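Local structure of proline dehydrogenase (Deinococcus radiodurans, 4H6Q) at residues 126-131 against 156-161. The protein oxidises L-proline to delta-1-pyrroline-5-carboxylate with the help of FAD, passing the electrons to a quinone in the first step of proline breakdown to glutamate. Numbering follows the deposited sequence.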
loop_
_atom_site.group_PDB
_atom_site.type_symbol
_atom_site.label_atom_id
_atom_site.label_comp_id
_atom_site.label_asym_id
_atom_site.label_seq_id
_atom_site.Cartn_x
_atom_site.Cartn_y
_atom_site.Cartn_z
ATOM N N LYS A 126 8.461 -2.330 15.692
ATOM C CA LYS A 126 8.295 -0.956 16.153
ATOM C C LYS A 126 6.846 -0.508 15.972
ATOM O O LYS A 126 6.231 0.072 16.910
ATOM C CB LYS A 126 9.298 -0.003 15.469
ATOM C CG LYS A 126 9.265 1.418 15.969
ATOM C CD LYS A 126 9.461 1.576 17.459
ATOM C CE LYS A 126 10.868 1.233 17.862
ATOM N NZ LYS A 126 11.099 1.758 19.216
ATOM N N ALA A 127 6.259 -0.750 14.801
ATOM C CA ALA A 127 4.863 -0.369 14.578
ATOM C C ALA A 127 3.978 -1.109 15.593
ATOM O O ALA A 127 3.093 -0.483 16.200
ATOM C CB ALA A 127 4.414 -0.673 13.151
ATOM N N LYS A 128 4.225 -2.403 15.827
ATOM C CA LYS A 128 3.389 -3.177 16.762
ATOM C C LYS A 128 3.505 -2.667 18.201
ATOM O O LYS A 128 2.517 -2.670 18.956
ATOM C CB LYS A 128 3.784 -4.646 16.719
ATOM C CG LYS A 128 2.991 -5.545 17.685
ATOM C CD LYS A 128 3.233 -7.014 17.462
ATOM C CE LYS A 128 2.504 -7.824 18.511
ATOM N NZ LYS A 128 2.673 -9.290 18.227
ATOM N N GLU A 129 4.679 -2.184 18.613
ATOM C CA GLU A 129 4.815 -1.614 19.960
ATOM C C GLU A 129 3.788 -0.510 20.186
ATOM O O GLU A 129 3.332 -0.257 21.340
ATOM C CB GLU A 129 6.210 -1.025 20.104
ATOM C CG GLU A 129 6.530 -0.525 21.480
ATOM C CD GLU A 129 7.925 0.062 21.570
ATOM O OE1 GLU A 129 8.193 0.713 22.613
ATOM O OE2 GLU A 129 8.724 -0.132 20.612
ATOM N N TYR A 130 3.474 0.194 19.110
ATOM C CA TYR A 130 2.594 1.344 19.201
ATOM C C TYR A 130 1.199 1.006 18.685
ATOM O O TYR A 130 0.432 1.899 18.318
ATOM C CB TYR A 130 3.190 2.540 18.441
ATOM C CG TYR A 130 4.567 2.973 18.940
ATOM C CD1 TYR A 130 4.905 2.927 20.303
ATOM C CD2 TYR A 130 5.539 3.443 18.042
ATOM C CE1 TYR A 130 6.130 3.336 20.736
ATOM C CE2 TYR A 130 6.775 3.858 18.490
ATOM C CZ TYR A 130 7.074 3.794 19.835
ATOM O OH TYR A 130 8.296 4.219 20.286
ATOM N N GLY A 131 0.908 -0.291 18.619
ATOM C CA GLY A 131 -0.412 -0.781 18.225
ATOM C C GLY A 131 -0.684 -0.630 16.738
ATOM O O GLY A 131 -1.828 -0.684 16.289
ATOM N N GLY A 156 3.299 -15.158 11.293
ATOM C CA GLY A 156 3.620 -16.069 12.372
ATOM C C GLY A 156 4.335 -15.413 13.541
ATOM O O GLY A 156 4.083 -15.744 14.708
ATOM N N GLU A 157 5.219 -14.464 13.225
ATOM C CA GLU A 157 5.990 -13.759 14.253
ATOM C C GLU A 157 5.288 -12.601 14.971
ATOM O O GLU A 157 5.494 -12.407 16.178
ATOM C CB GLU A 157 7.334 -13.305 13.678
ATOM C CG GLU A 157 8.172 -14.462 13.249
ATOM C CD GLU A 157 9.420 -14.066 12.521
ATOM O OE1 GLU A 157 9.715 -12.850 12.364
ATOM O OE2 GLU A 157 10.122 -15.015 12.108
ATOM N N PHE A 158 4.424 -11.889 14.271
ATOM C CA PHE A 158 3.844 -10.639 14.765
ATOM C C PHE A 158 2.342 -10.600 14.822
ATOM O O PHE A 158 1.816 -9.753 15.527
ATOM C CB PHE A 158 4.339 -9.445 13.868
ATOM C CG PHE A 158 5.825 -9.251 13.936
ATOM C CD1 PHE A 158 6.419 -8.679 15.073
ATOM C CD2 PHE A 158 6.637 -9.697 12.905
ATOM C CE1 PHE A 158 7.805 -8.530 15.168
ATOM C CE2 PHE A 158 8.018 -9.563 12.989
ATOM C CZ PHE A 158 8.616 -8.997 14.117
ATOM N N GLY A 159 1.656 -11.506 14.102
ATOM C CA GLY A 159 0.206 -11.579 14.138
ATOM C C GLY A 159 -0.443 -10.890 12.947
ATOM O O GLY A 159 0.029 -9.825 12.473
ATOM N N ALA A 160 -1.551 -11.459 12.485
ATOM C CA ALA A 160 -2.327 -10.897 11.356
ATOM C C ALA A 160 -2.906 -9.516 11.634
ATOM O O ALA A 160 -3.276 -8.811 10.713
ATOM C CB ALA A 160 -3.447 -11.874 10.935
ATOM N N GLU A 161 -2.967 -9.128 12.898
ATOM C CA GLU A 161 -3.381 -7.775 13.245
ATOM C C GLU A 161 -2.323 -6.700 12.969
ATOM O O GLU A 161 -2.640 -5.497 12.999
ATOM C CB GLU A 161 -3.695 -7.733 14.750
ATOM C CG GLU A 161 -4.633 -8.840 15.271
ATOM C CD GLU A 161 -3.904 -10.165 15.728
ATOM O OE1 GLU A 161 -2.691 -10.398 15.454
ATOM O OE2 GLU A 161 -4.575 -10.966 16.424
HETATM O O HOH W 1 5.526 -9.917 18.416
#
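Lys-128, in the last turn of helix 115-129, reaches across to the C-terminal end of helix 144-158 and donates a hydrogen bond from NZ to the carbonyl O of Phe-158, 2.9 Å away. The span between the two backbones is bridged by an extended side chain: CG stands anti to the backbone N (chi1 179°), and the chain stays extended beyond CG, which carries the ammonium group straight out to its acceptor. NZ approaches the oxygen at a C=O...N angle of 122° and lies above the carbonyl plane, 39° out of it. The aliphatic part of the lysine packs as well, with CD 4.3 Å from CD1 of Phe-158, at the edge of the ring and near its plane. That ring also rests on Arg-121, Ile-124 and Ala-125 of helix 115-129, so Phe-158 meets helix 115-129 twice, its carbonyl taking the lysine bond and its ring packing on that helix. A water extends the polar link, accepting from Lys-128 NZ at 2.9 Å and donating a weak bond to Glu-157 O. The ammonium is thus linked to two successive carbonyls, directly to one and to the other through this water; the positive charge would suit the partial negative charge expected at a helix C-terminus. The chain leaves the helix at Gly-159, which has positive phi, while helix 115-129 closes in a Schellman motif with Gly-131 as C'. The contact is surface packing between the C-terminal ends of two consecutive outer helices, flanking strand 133-136 in sequence, of a beta8-alpha8 (TIM) barrel, away from the flavin and substrate sites.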